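Local atomic coordinates of beta-lactamase (Burkholderia cenocepacia, PDB entry 5E2G), a protein that probably hydrolyses the amide bond of beta-lactam antibiotics to give substituted beta-amino acids, as class C serine beta-lactamases do. Residues Y257-P262 / P295-Q300; G284-M289 / P343-V348; G96-V101 / W136-A141; G78-L83 / K162-D167. All blocks are in the same frame, centred on the assembly; numbering follows the deposited sequence.

Contact 1 (Y257-P262 / P295-Q300)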
loop_
_atom_site.group_PDB
_atom_site.type_symbol
_atom_site.label_atom_id
_atom_site.label_comp_id
_atom_site.label_asym_id
_atom_site.label_seq_id
_atom_site.Cartn_x
_atom_site.Cartn_y
_atom_site.Cartn_z
ATOM N N TYR A 257 14.452 -7.203 -2.011
ATOM C CA TYR A 257 14.519 -8.650 -2.198
ATOM C C TYR A 257 14.676 -9.097 -3.645
ATOM O O TYR A 257 15.348 -10.104 -3.897
ATOM C CB TYR A 257 13.266 -9.309 -1.614
ATOM C CG TYR A 257 13.180 -9.213 -0.114
ATOM C CD1 TYR A 257 14.013 -9.969 0.695
ATOM C CD2 TYR A 257 12.263 -8.364 0.496
ATOM C CE1 TYR A 257 13.932 -9.886 2.083
ATOM C CE2 TYR A 257 12.173 -8.272 1.876
ATOM C CZ TYR A 257 13.006 -9.034 2.666
ATOM O OH TYR A 257 12.916 -8.943 4.034
ATOM N N PHE A 258 14.042 -8.406 -4.599
ATOM C CA PHE A 258 14.073 -8.800 -6.002
ATOM C C PHE A 258 14.246 -7.584 -6.894
ATOM O O PHE A 258 13.725 -6.508 -6.600
ATOM C CB PHE A 258 12.783 -9.490 -6.453
ATOM C CG PHE A 258 12.520 -10.813 -5.803
ATOM C CD1 PHE A 258 11.709 -10.897 -4.675
ATOM C CD2 PHE A 258 13.040 -11.977 -6.346
ATOM C CE1 PHE A 258 11.447 -12.123 -4.079
ATOM C CE2 PHE A 258 12.782 -13.204 -5.765
ATOM C CZ PHE A 258 11.985 -13.278 -4.625
ATOM N N ARG A 259 14.960 -7.772 -8.000
ATOM C CA ARG A 259 14.817 -6.901 -9.159
ATOM C C ARG A 259 13.737 -7.465 -10.065
ATOM O O ARG A 259 13.698 -8.670 -10.312
ATOM C CB ARG A 259 16.113 -6.798 -9.962
ATOM C CG ARG A 259 17.337 -6.561 -9.148
ATOM C CD ARG A 259 17.342 -5.196 -8.511
ATOM N NE ARG A 259 18.596 -5.006 -7.794
ATOM C CZ ARG A 259 18.907 -3.928 -7.093
ATOM N NH1 ARG A 259 18.041 -2.930 -7.015
ATOM N NH2 ARG A 259 20.085 -3.852 -6.483
ATOM N N ALA A 260 12.863 -6.594 -10.564
ATOM C CA ALA A 260 11.933 -6.962 -11.631
ATOM C C ALA A 260 11.916 -5.811 -12.623
ATOM O O ALA A 260 11.391 -4.737 -12.319
ATOM C CB ALA A 260 10.532 -7.256 -11.099
ATOM N N GLY A 261 12.503 -6.027 -13.798
ATOM C CA GLY A 261 12.747 -4.945 -14.718
ATOM C C GLY A 261 13.418 -3.775 -14.022
ATOM O O GLY A 261 14.431 -3.930 -13.340
ATOM N N PRO A 262 12.828 -2.582 -14.155
ATOM C CA PRO A 262 13.405 -1.380 -13.530
ATOM C C PRO A 262 13.135 -1.272 -12.041
ATOM O O PRO A 262 13.712 -0.400 -11.375
ATOM C CB PRO A 262 12.691 -0.252 -14.267
ATOM C CG PRO A 262 11.312 -0.836 -14.484
ATOM C CD PRO A 262 11.562 -2.279 -14.849
ATOM N N PRO A 295 10.028 -11.684 -15.014
ATOM C CA PRO A 295 11.102 -12.425 -14.347
ATOM C C PRO A 295 11.731 -11.578 -13.253
ATOM O O PRO A 295 11.996 -10.390 -13.437
ATOM C CB PRO A 295 12.084 -12.723 -15.482
ATOM C CG PRO A 295 11.219 -12.756 -16.696
ATOM C CD PRO A 295 10.180 -11.693 -16.478
ATOM N N ALA A 296 11.951 -12.196 -12.101
ATOM C CA ALA A 296 12.406 -11.498 -10.909
ATOM C C ALA A 296 13.669 -12.168 -10.405
ATOM O O ALA A 296 13.655 -13.361 -10.092
ATOM C CB ALA A 296 11.327 -11.517 -9.828
ATOM N N SER A 297 14.757 -11.417 -10.316
ATOM C CA SER A 297 16.015 -11.983 -9.847
ATOM C C SER A 297 16.210 -11.640 -8.378
ATOM O O SER A 297 16.102 -10.478 -7.984
ATOM C CB SER A 297 17.196 -11.499 -10.686
ATOM O OG SER A 297 17.117 -10.116 -10.935
ATOM N N ALA A 298 16.473 -12.660 -7.572
ATOM C CA ALA A 298 16.671 -12.457 -6.147
ATOM C C ALA A 298 17.951 -11.671 -5.895
ATOM O O ALA A 298 18.973 -11.884 -6.552
ATOM C CB ALA A 298 16.723 -13.801 -5.424
ATOM N N ILE A 299 17.878 -10.737 -4.954
ATOM C CA ILE A 299 19.043 -9.985 -4.500
ATOM C C ILE A 299 19.626 -10.727 -3.305
ATOM O O ILE A 299 18.919 -10.991 -2.324
ATOM C CB ILE A 299 18.661 -8.539 -4.141
ATOM C CG1 ILE A 299 17.945 -7.880 -5.319
ATOM C CG2 ILE A 299 19.882 -7.739 -3.753
ATOM C CD1 ILE A 299 17.503 -6.503 -5.047
ATOM N N GLN A 300 20.903 -11.092 -3.401
ATOM C CA GLN A 300 21.582 -11.900 -2.382
ATOM C C GLN A 300 22.944 -11.278 -2.034
ATOM O O GLN A 300 23.856 -11.272 -2.862
ATOM C CB GLN A 300 21.770 -13.346 -2.869
ATOM C CG GLN A 300 20.493 -14.041 -3.355
ATOM C CD GLN A 300 20.733 -15.176 -4.386
ATOM O OE1 GLN A 300 21.753 -15.208 -5.082
ATOM N NE2 GLN A 300 19.770 -16.096 -4.486
HETATM O O HOH W 1 16.625 -11.727 -1.928
HETATM O O HOH W 2 14.052 -8.716 -14.417
#
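Strands 256-260 and 294-303 of the large antiparallel beta sheet pair here near the end of the sheet where strand 145-146 forms the edge. Arg259 and Ser297 are a hydrogen-bonded pair: Arg259 N gives its hydrogen to Ser297 O at 2.9 Å, and Ser297 N returns one to Arg259 O, both donors lying in the carbonyl planes. Further along, Ile299 N reaches Tyr257 O in an almost straight bond (176°), although it comes from above the carbonyl plane. Tyr257 and Phe258 both face Gln265 on the neighbouring strand, a classic beta bulge.

The face carrying Phe258 is the better packed, inward one, and the ring is buried. With CG beside its backbone N (chi1 -66°), it reaches across to small partners: CD2 lies 3.7 Å from Ala298 CA and 3.9 Å from Ala296 CB. Alanines suit these places because a flat ring can settle close to the backbone, while Thr109 and Thr111 also touch the phenylalanine.

On the other face, Arg259 and Ser297 are exposed. The arginine chain bends at chi2 and crosses Ile299 at about a right angle, while its NH1 is held by Thr264 OG1. Where strand 256-260 ends, a water accepts from Gly261 N and donates to Pro295 O. Ile299 extends its side chain, chi2 178°, so that CD1 lies over one face of the guanidinium, 3.3 Å from Arg259 NE.

Contact 2 (G284-M289 / P343-V348)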
loop_
_atom_site.group_PDB
_atom_site.type_symbol
_atom_site.label_atom_id
_atom_site.label_comp_id
_atom_site.label_asym_id
_atom_site.label_seq_id
_atom_site.Cartn_x
_atom_site.Cartn_y
_atom_site.Cartn_z
ATOM N N GLY A 284 8.574 1.594 -14.088
ATOM C CA GLY A 284 8.266 0.756 -12.944
ATOM C C GLY A 284 6.803 0.753 -12.567
ATOM O O GLY A 284 6.312 -0.233 -12.018
ATOM N N ASN A 285 6.082 1.834 -12.861
ATOM C CA ASN A 285 4.648 1.891 -12.596
ATOM C C ASN A 285 3.817 1.634 -13.842
ATOM O O ASN A 285 2.613 1.892 -13.831
ATOM C CB ASN A 285 4.277 3.239 -11.981
ATOM C CG ASN A 285 4.923 3.438 -10.633
ATOM O OD1 ASN A 285 5.861 4.222 -10.487
ATOM N ND2 ASN A 285 4.449 2.703 -9.643
ATOM N N ALA A 286 4.433 1.116 -14.901
ATOM C CA ALA A 286 3.752 0.909 -16.161
ATOM C C ALA A 286 2.814 -0.293 -16.070
ATOM O O ALA A 286 3.011 -1.185 -15.239
ATOM C CB ALA A 286 4.770 0.703 -17.280
ATOM N N PRO A 287 1.776 -0.327 -16.917
ATOM C CA PRO A 287 0.849 -1.474 -16.920
ATOM C C PRO A 287 1.530 -2.822 -17.037
ATOM O O PRO A 287 1.041 -3.795 -16.452
ATOM C CB PRO A 287 -0.033 -1.197 -18.144
ATOM C CG PRO A 287 0.040 0.284 -18.335
ATOM C CD PRO A 287 1.398 0.707 -17.901
ATOM N N LYS A 288 2.642 -2.911 -17.779
ATOM C CA LYS A 288 3.370 -4.172 -17.894
ATOM C C LYS A 288 3.751 -4.728 -16.529
ATOM O O LYS A 288 3.730 -5.946 -16.317
ATOM C CB LYS A 288 4.629 -3.986 -18.740
ATOM C CG LYS A 288 5.572 -5.198 -18.691
ATOM C CD LYS A 288 6.937 -4.927 -19.320
ATOM C CE LYS A 288 6.867 -4.870 -20.840
ATOM N NZ LYS A 288 6.273 -3.610 -21.363
HETATM N N MSE A 289 4.120 -3.855 -15.599
HETATM C CA MSE A 289 4.477 -4.292 -14.262
HETATM C C MSE A 289 3.256 -4.866 -13.568
HETATM O O MSE A 289 3.329 -5.883 -12.883
HETATM C CB MSE A 289 5.058 -3.134 -13.452
HETATM C CG MSE A 289 6.396 -2.646 -13.953
HETATM SE SE MSE A 289 7.689 -4.094 -14.004
HETATM C CE MSE A 289 7.490 -4.740 -12.189
ATOM N N PRO A 343 -5.048 8.018 -13.859
ATOM C CA PRO A 343 -4.035 7.111 -14.397
ATOM C C PRO A 343 -2.804 7.103 -13.513
ATOM O O PRO A 343 -2.342 8.149 -13.052
ATOM C CB PRO A 343 -3.738 7.689 -15.780
ATOM C CG PRO A 343 -4.983 8.409 -16.139
ATOM C CD PRO A 343 -5.478 9.002 -14.862
ATOM N N ILE A 344 -2.291 5.897 -13.272
ATOM C CA ILE A 344 -1.155 5.715 -12.374
ATOM C C ILE A 344 -0.004 6.632 -12.758
ATOM O O ILE A 344 0.568 7.323 -11.908
ATOM C CB ILE A 344 -0.723 4.242 -12.367
ATOM C CG1 ILE A 344 -1.673 3.453 -11.472
ATOM C CG2 ILE A 344 0.720 4.119 -11.923
ATOM C CD1 ILE A 344 -1.572 1.983 -11.639
ATOM N N GLU A 345 0.351 6.664 -14.043
ATOM C CA GLU A 345 1.494 7.475 -14.445
ATOM C C GLU A 345 1.244 8.963 -14.209
ATOM O O GLU A 345 2.194 9.721 -13.996
ATOM C CB GLU A 345 1.845 7.203 -15.909
ATOM C CG GLU A 345 2.035 5.713 -16.261
ATOM C CD GLU A 345 3.401 5.148 -15.866
ATOM O OE1 GLU A 345 4.022 5.670 -14.915
ATOM O OE2 GLU A 345 3.849 4.171 -16.511
ATOM N N GLU A 346 -0.015 9.401 -14.224
ATOM C CA GLU A 346 -0.292 10.801 -13.920
ATOM C C GLU A 346 -0.142 11.104 -12.433
ATOM O O GLU A 346 0.254 12.217 -12.066
ATOM C CB GLU A 346 -1.689 11.187 -14.409
ATOM C CG GLU A 346 -1.792 11.324 -15.911
ATOM C CD GLU A 346 -0.860 12.388 -16.461
ATOM O OE1 GLU A 346 -0.637 13.411 -15.783
ATOM O OE2 GLU A 346 -0.332 12.195 -17.574
ATOM N N ARG A 347 -0.455 10.144 -11.561
ATOM C CA ARG A 347 -0.110 10.317 -10.152
ATOM C C ARG A 347 1.402 10.386 -9.986
ATOM O O ARG A 347 1.919 11.187 -9.194
ATOM C CB ARG A 347 -0.680 9.172 -9.314
ATOM C CG ARG A 347 -2.017 8.653 -9.781
ATOM C CD ARG A 347 -2.417 7.391 -9.021
ATOM N NE ARG A 347 -3.443 6.654 -9.746
ATOM C CZ ARG A 347 -3.871 5.446 -9.416
ATOM N NH1 ARG A 347 -3.360 4.831 -8.363
ATOM N NH2 ARG A 347 -4.800 4.845 -10.141
ATOM N N VAL A 348 2.124 9.554 -10.736
ATOM C CA VAL A 348 3.578 9.516 -10.641
ATOM C C VAL A 348 4.166 10.853 -11.066
ATOM O O VAL A 348 5.010 11.427 -10.367
ATOM C CB VAL A 348 4.132 8.353 -11.483
ATOM C CG1 VAL A 348 5.635 8.409 -11.540
ATOM C CG2 VAL A 348 3.664 7.029 -10.919
#
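Asn285, just after helix 278-284, directs its CB toward helix 344-357 and carries most of this contact. Its CB meets the methyl CG2 of Ile344 at 3.7 Å, and the same methyl lies 3.5 Å from Asn285 O. Farther along the helix, CG2 of Val348 packs against the flat end of the asparagine, crossing it obliquely. Branched aliphatic residues suit these two places, since each offers a methyl to the short side chain.

Glu345 reaches the contact from one side. Its chain bends at chi2 (-80°), which brings the carboxylate back toward the other segment: OE1 lies 3.8 Å from Asn285 CB, and OE2 comes to 3.3 Å from Ala286 CA. This is plain packing of a helix start against an interhelix link over the main sheet; Asn285 lies near, without touching, the residues of an SxxK pattern that probably marks the active site.

The second shell is set by helix starts. Ala286 occupies the N-cap of helix 287-291, and its O accepts from Met289 N, modelled as selenomethionine; Pro287 fits the first turn, where its missing N-H costs no helical bond. In the first turn of helix 344-357, Ile344 CG1 sits over the centre of the Arg347 guanidinium, whose NH2 binds Val342 O and Ser316 OG while NH1 binds Thr322 O.

Asn285 and Ile344 both rest on Thr314 of strand 309-316, Val348 touches Tyr323 of strand 321-327, and Leu281 and Leu282 of helix 278-284 meet Val348 and Glu345.

Contact 3 (G96-V101 / W136-A141)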
loop_
_atom_site.group_PDB
_atom_site.type_symbol
_atom_site.label_atom_id
_atom_site.label_comp_id
_atom_site.label_asym_id
_atom_site.label_seq_id
_atom_site.Cartn_x
_atom_site.Cartn_y
_atom_site.Cartn_z
ATOM N N GLY A 96 2.308 -30.736 1.521
ATOM C CA GLY A 96 2.218 -31.601 0.365
ATOM C C GLY A 96 1.625 -30.943 -0.861
ATOM O O GLY A 96 1.674 -31.533 -1.949
ATOM N N LYS A 97 1.084 -29.778 -0.725
ATOM C CA LYS A 97 0.495 -29.081 -1.844
ATOM C C LYS A 97 1.405 -27.954 -2.306
ATOM O O LYS A 97 2.136 -27.368 -1.497
ATOM C CB LYS A 97 -0.870 -28.513 -1.464
ATOM C CG LYS A 97 -2.031 -29.375 -1.899
ATOM C CD LYS A 97 -1.929 -30.792 -1.377
ATOM C CE LYS A 97 -1.580 -31.782 -2.489
ATOM N NZ LYS A 97 -2.347 -31.544 -3.747
ATOM N N PRO A 98 1.376 -27.667 -3.617
ATOM C CA PRO A 98 2.248 -26.612 -4.168
ATOM C C PRO A 98 2.242 -25.309 -3.381
ATOM O O PRO A 98 3.284 -24.650 -3.291
ATOM C CB PRO A 98 1.687 -26.429 -5.583
ATOM C CG PRO A 98 1.220 -27.801 -5.953
ATOM C CD PRO A 98 0.688 -28.421 -4.685
ATOM N N PHE A 99 1.106 -24.926 -2.800
ATOM C CA PHE A 99 1.045 -23.705 -2.011
ATOM C C PHE A 99 1.645 -23.872 -0.623
ATOM O O PHE A 99 2.053 -22.874 -0.018
ATOM C CB PHE A 99 -0.405 -23.221 -1.888
ATOM C CG PHE A 99 -0.523 -21.799 -1.419
ATOM C CD1 PHE A 99 -0.383 -20.748 -2.318
ATOM C CD2 PHE A 99 -0.750 -21.508 -0.080
ATOM C CE1 PHE A 99 -0.475 -19.427 -1.894
ATOM C CE2 PHE A 99 -0.840 -20.190 0.357
ATOM C CZ PHE A 99 -0.706 -19.148 -0.556
ATOM N N GLY A 100 1.712 -25.102 -0.107
ATOM C CA GLY A 100 2.256 -25.321 1.222
ATOM C C GLY A 100 3.711 -24.925 1.371
ATOM O O GLY A 100 4.176 -24.717 2.497
ATOM N N VAL A 101 4.443 -24.819 0.259
ATOM C CA VAL A 101 5.854 -24.448 0.290
ATOM C C VAL A 101 6.094 -22.973 -0.004
ATOM O O VAL A 101 7.222 -22.498 0.202
ATOM C CB VAL A 101 6.686 -25.290 -0.701
ATOM C CG1 VAL A 101 6.472 -26.777 -0.454
ATOM C CG2 VAL A 101 6.346 -24.910 -2.126
ATOM N N TRP A 136 -4.495 -25.273 -6.117
ATOM C CA TRP A 136 -3.701 -24.273 -6.809
ATOM C C TRP A 136 -2.422 -24.878 -7.365
ATOM O O TRP A 136 -1.646 -25.498 -6.632
ATOM C CB TRP A 136 -3.366 -23.138 -5.856
ATOM C CG TRP A 136 -2.425 -22.142 -6.425
ATOM C CD1 TRP A 136 -2.733 -21.115 -7.263
ATOM C CD2 TRP A 136 -1.016 -22.061 -6.189
ATOM N NE1 TRP A 136 -1.602 -20.397 -7.566
ATOM C CE2 TRP A 136 -0.536 -20.955 -6.913
ATOM C CE3 TRP A 136 -0.115 -22.815 -5.436
ATOM C CZ2 TRP A 136 0.806 -20.584 -6.902
ATOM C CZ3 TRP A 136 1.215 -22.444 -5.427
ATOM C CH2 TRP A 136 1.662 -21.337 -6.152
ATOM N N ARG A 137 -2.195 -24.689 -8.662
ATOM C CA ARG A 137 -0.982 -25.161 -9.316
ATOM C C ARG A 137 -0.252 -23.966 -9.917
ATOM O O ARG A 137 -0.829 -23.254 -10.755
ATOM C CB ARG A 137 -1.309 -26.204 -10.389
ATOM C CG ARG A 137 -1.984 -27.448 -9.841
ATOM C CD ARG A 137 -1.088 -28.138 -8.834
ATOM N NE ARG A 137 -1.695 -29.340 -8.260
ATOM C CZ ARG A 137 -2.298 -29.395 -7.072
ATOM N NH1 ARG A 137 -2.387 -28.312 -6.307
ATOM N NH2 ARG A 137 -2.813 -30.543 -6.644
ATOM N N PRO A 138 0.991 -23.705 -9.531
ATOM C CA PRO A 138 1.668 -22.482 -9.975
ATOM C C PRO A 138 2.108 -22.548 -11.429
ATOM O O PRO A 138 2.325 -23.615 -11.999
ATOM C CB PRO A 138 2.884 -22.404 -9.049
ATOM C CG PRO A 138 3.175 -23.828 -8.716
ATOM C CD PRO A 138 1.842 -24.522 -8.652
ATOM N N ALA A 139 2.245 -21.364 -12.025
ATOM C CA ALA A 139 2.821 -21.266 -13.359
ATOM C C ALA A 139 4.341 -21.282 -13.317
ATOM O O ALA A 139 4.985 -21.735 -14.272
ATOM C CB ALA A 139 2.332 -19.994 -14.049
ATOM N N TYR A 140 4.925 -20.805 -12.223
ATOM C CA TYR A 140 6.364 -20.682 -12.082
ATOM C C TYR A 140 6.783 -21.216 -10.719
ATOM O O TYR A 140 5.983 -21.272 -9.785
ATOM C CB TYR A 140 6.811 -19.218 -12.225
ATOM C CG TYR A 140 6.528 -18.604 -13.571
ATOM C CD1 TYR A 140 7.351 -18.864 -14.650
ATOM C CD2 TYR A 140 5.443 -17.764 -13.762
ATOM C CE1 TYR A 140 7.115 -18.305 -15.892
ATOM C CE2 TYR A 140 5.190 -17.199 -15.009
ATOM C CZ TYR A 140 6.036 -17.476 -16.069
ATOM O OH TYR A 140 5.821 -16.927 -17.315
ATOM N N ALA A 141 8.050 -21.597 -10.607
ATOM C CA ALA A 141 8.595 -21.922 -9.301
ATOM C C ALA A 141 8.502 -20.701 -8.389
ATOM O O ALA A 141 8.565 -19.560 -8.861
ATOM C CB ALA A 141 10.046 -22.372 -9.423
HETATM O O HOH W 3 -1.322 -26.302 -3.873
#
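Phe99 and Trp136 stand almost perpendicular, their planes at 88°, in a T-shaped pair with the phenylalanine edge toward the indole face. The centroids of the phenylalanine ring and the six-membered indole ring are 5.4 Å apart. Both side chains place CG anti to the backbone N (chi1 -164° and 173°), and the meeting is close at its root, where Phe99 CB lies 3.6 Å from Trp136 CE3. The opposite indole face is covered by Pro138 N, so the large ring is sandwiched between a neighbouring edge and its own chain. Aromatic residues suit this buried place: the slightly positive C-H edge of Phe99 meets the electron-rich face of the indole.

Pro98 wedges in beside them. Its CB packs 3.6 Å from Pro138 CD, while its CD lies over one face of the Arg137 guanidinium. That guanidinium is turned back by a bend at chi2, and NH1 donates to Trp136 O at 2.9 Å and also to Asp134 O. Its plane includes the Trp136 oxygen, though the donor stands well above the carbonyl plane.

Lys97 NZ comes within 3.1 Å of Arg137 NH2; two like charges so near probably repel. The lysine side chain also touches Asp134. A water joins Phe99 N to Trp136 O. The T-shaped pair, with proline packed beside it, joins the loop between helices 87-90 and 104-108 to the one running from helix 126-135 to edge strand 145-146 of the main sheet.

Contact 4 (G78-L83 / K162-D167)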
loop_
_atom_site.group_PDB
_atom_site.type_symbol
_atom_site.label_atom_id
_atom_site.label_comp_id
_atom_site.label_asym_id
_atom_site.label_seq_id
_atom_site.Cartn_x
_atom_site.Cartn_y
_atom_site.Cartn_z
ATOM N N GLY A 78 9.164 -9.852 16.525
ATOM C CA GLY A 78 8.908 -10.466 17.808
ATOM C C GLY A 78 9.087 -11.965 17.844
ATOM O O GLY A 78 8.712 -12.604 18.831
ATOM N N GLY A 79 9.648 -12.548 16.794
ATOM C CA GLY A 79 9.862 -13.978 16.753
ATOM C C GLY A 79 8.618 -14.805 16.551
ATOM O O GLY A 79 8.678 -16.029 16.690
ATOM N N GLU A 80 7.483 -14.182 16.230
ATOM C CA GLU A 80 6.259 -14.950 16.076
ATOM C C GLU A 80 6.175 -15.615 14.718
ATOM O O GLU A 80 5.409 -16.570 14.557
ATOM C CB GLU A 80 5.061 -14.047 16.321
ATOM C CG GLU A 80 5.267 -13.200 17.560
ATOM C CD GLU A 80 4.034 -12.443 17.963
ATOM O OE1 GLU A 80 2.998 -13.095 18.214
ATOM O OE2 GLU A 80 4.099 -11.194 18.024
ATOM N N LEU A 81 6.955 -15.141 13.750
ATOM C CA LEU A 81 7.063 -15.798 12.459
ATOM C C LEU A 81 8.428 -15.504 11.859
ATOM O O LEU A 81 9.157 -14.618 12.308
ATOM C CB LEU A 81 5.949 -15.365 11.495
ATOM C CG LEU A 81 5.815 -13.902 11.064
ATOM C CD1 LEU A 81 6.797 -13.499 9.962
ATOM C CD2 LEU A 81 4.391 -13.656 10.618
ATOM N N SER A 82 8.754 -16.265 10.822
ATOM C CA SER A 82 9.841 -15.952 9.911
ATOM C C SER A 82 9.252 -15.729 8.527
ATOM O O SER A 82 8.329 -16.437 8.121
ATOM C CB SER A 82 10.878 -17.080 9.875
ATOM O OG SER A 82 11.698 -16.984 8.725
ATOM N N LEU A 83 9.761 -14.725 7.813
ATOM C CA LEU A 83 9.330 -14.543 6.432
ATOM C C LEU A 83 9.672 -15.749 5.570
ATOM O O LEU A 83 9.029 -15.964 4.536
ATOM C CB LEU A 83 9.949 -13.283 5.843
ATOM C CG LEU A 83 9.455 -11.977 6.451
ATOM C CD1 LEU A 83 10.102 -10.821 5.714
ATOM C CD2 LEU A 83 7.934 -11.890 6.389
ATOM N N LYS A 162 -2.618 -15.682 11.851
ATOM C CA LYS A 162 -2.456 -17.013 12.432
ATOM C C LYS A 162 -1.268 -17.050 13.384
ATOM O O LYS A 162 -1.382 -17.502 14.528
ATOM C CB LYS A 162 -2.265 -18.058 11.331
ATOM C CG LYS A 162 -3.536 -18.572 10.722
ATOM C CD LYS A 162 -4.244 -19.540 11.645
ATOM C CE LYS A 162 -5.505 -20.050 11.003
ATOM N NZ LYS A 162 -6.228 -20.971 11.898
ATOM N N ALA A 163 -0.115 -16.567 12.919
ATOM C CA ALA A 163 1.094 -16.581 13.732
ATOM C C ALA A 163 0.958 -15.700 14.967
ATOM O O ALA A 163 1.514 -16.028 16.022
ATOM C CB ALA A 163 2.289 -16.136 12.887
HETATM N N MSE A 164 0.222 -14.595 14.873
HETATM C CA MSE A 164 0.104 -13.679 16.006
HETATM C C MSE A 164 -1.065 -13.991 16.938
HETATM O O MSE A 164 -1.312 -13.254 17.886
HETATM C CB MSE A 164 -0.010 -12.245 15.504
HETATM C CG MSE A 164 1.220 -11.795 14.738
HETATM SE SE MSE A 164 1.154 -9.918 14.259
HETATM C CE MSE A 164 1.831 -9.169 15.936
ATOM N N HIS A 165 -1.775 -15.085 16.665
ATOM C CA HIS A 165 -2.844 -15.567 17.536
ATOM C C HIS A 165 -3.935 -14.514 17.699
ATOM O O HIS A 165 -4.386 -14.226 18.812
ATOM C CB HIS A 165 -2.297 -15.982 18.900
ATOM C CG HIS A 165 -1.008 -16.725 18.820
ATOM N ND1 HIS A 165 -0.930 -18.029 18.386
ATOM C CD2 HIS A 165 0.261 -16.341 19.098
ATOM C CE1 HIS A 165 0.330 -18.423 18.410
ATOM N NE2 HIS A 165 1.073 -17.417 18.838
ATOM N N GLN A 166 -4.367 -13.936 16.578
ATOM C CA GLN A 166 -5.410 -12.927 16.654
ATOM C C GLN A 166 -6.180 -12.862 15.340
ATOM O O GLN A 166 -5.718 -13.330 14.295
ATOM C CB GLN A 166 -4.820 -11.561 17.028
ATOM C CG GLN A 166 -5.849 -10.463 17.288
ATOM C CD GLN A 166 -6.876 -10.830 18.352
ATOM O OE1 GLN A 166 -7.961 -11.328 18.054
ATOM N NE2 GLN A 166 -6.540 -10.561 19.600
ATOM N N ASP A 167 -7.401 -12.334 15.450
ATOM C CA ASP A 167 -8.200 -11.864 14.327
ATOM C C ASP A 167 -7.431 -10.814 13.530
ATOM O O ASP A 167 -6.755 -9.957 14.101
ATOM C CB ASP A 167 -9.508 -11.291 14.898
ATOM C CG ASP A 167 -10.405 -10.653 13.856
ATOM O OD1 ASP A 167 -11.038 -11.389 13.065
ATOM O OD2 ASP A 167 -10.526 -9.408 13.877
HETATM O O HOH W 4 3.568 -17.713 16.213
#
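A Schellman motif ends helix 64-77 just before this contact, with Gly79 as its C-prime residue: Gly79 N bonds to Gln76 O and Glu80 N to Ala75 O. Glycine suits the positive phi of the turn. The chain then delivers Glu80 and Leu81 to the end of helix 150-164, where Ala163 takes the central place. Its CB lies 3.6 Å from Glu80 O and 4.0 Å from Leu81 CD2, and so small a side chain lets the two backbones come close, the CA atoms of Glu80 and Ala163 being 5.9 Å apart. Leu81 CG occupies the crowded position between backbone N and carbonyl carbon (chi1 62°), and the leucine also packs on Tyr90 and Leu104.

Helix 150-164 closes with a second Schellman motif, in which His165 adopts the positive phi. Two helix ends thus meet within the helical part of the fold, and one water bridges their backbones, donating to Glu80 O and to Ala163 O, each at 2.7 Å. Over that same Ala163 carbonyl oxygen lies a face of the His165 ring.

Glu80 runs extended beyond CG and crosses the selenomethionine Met164 at about a right angle. Its OE1 lies 3.7 Å from Met164 CA, and OE2 is the same distance from Met164 CE, a methyl brought there by the bend at chi3 (84°). The carboxylate's strong partner is elsewhere: OE2 forms a salt bridge with Arg245 NH2. Unbranched and flexible, the buried Met164 touches Leu71 and Ala75 of helix 64-77 and Leu171 of helix 168-180.

Contact 1 is a surface contact of the main sheet, held by backbone hydrogen bonds, whereas contact 4 is buried between helix ends and relies on alanine, leucine and selenomethionine packing, the side of a glutamate salt-bridged elsewhere, and a bridging water. Contacts 2 and 3 are partly buried: the first joins the link between two helices to the start of helix 344-357 through aliphatic and carboxylate packing, the second joins two loops through crossed aromatic rings and prolines. Contacts 1 and 2 are neighbours, since helix 287-291 leads into strand 294-303 and Met289 CE packs on Ala260 O. Tyr257 likewise touches Leu83, linking contact 1 to contact 4. Contacts 2 and 4 lie on opposite sides of the chain's centre.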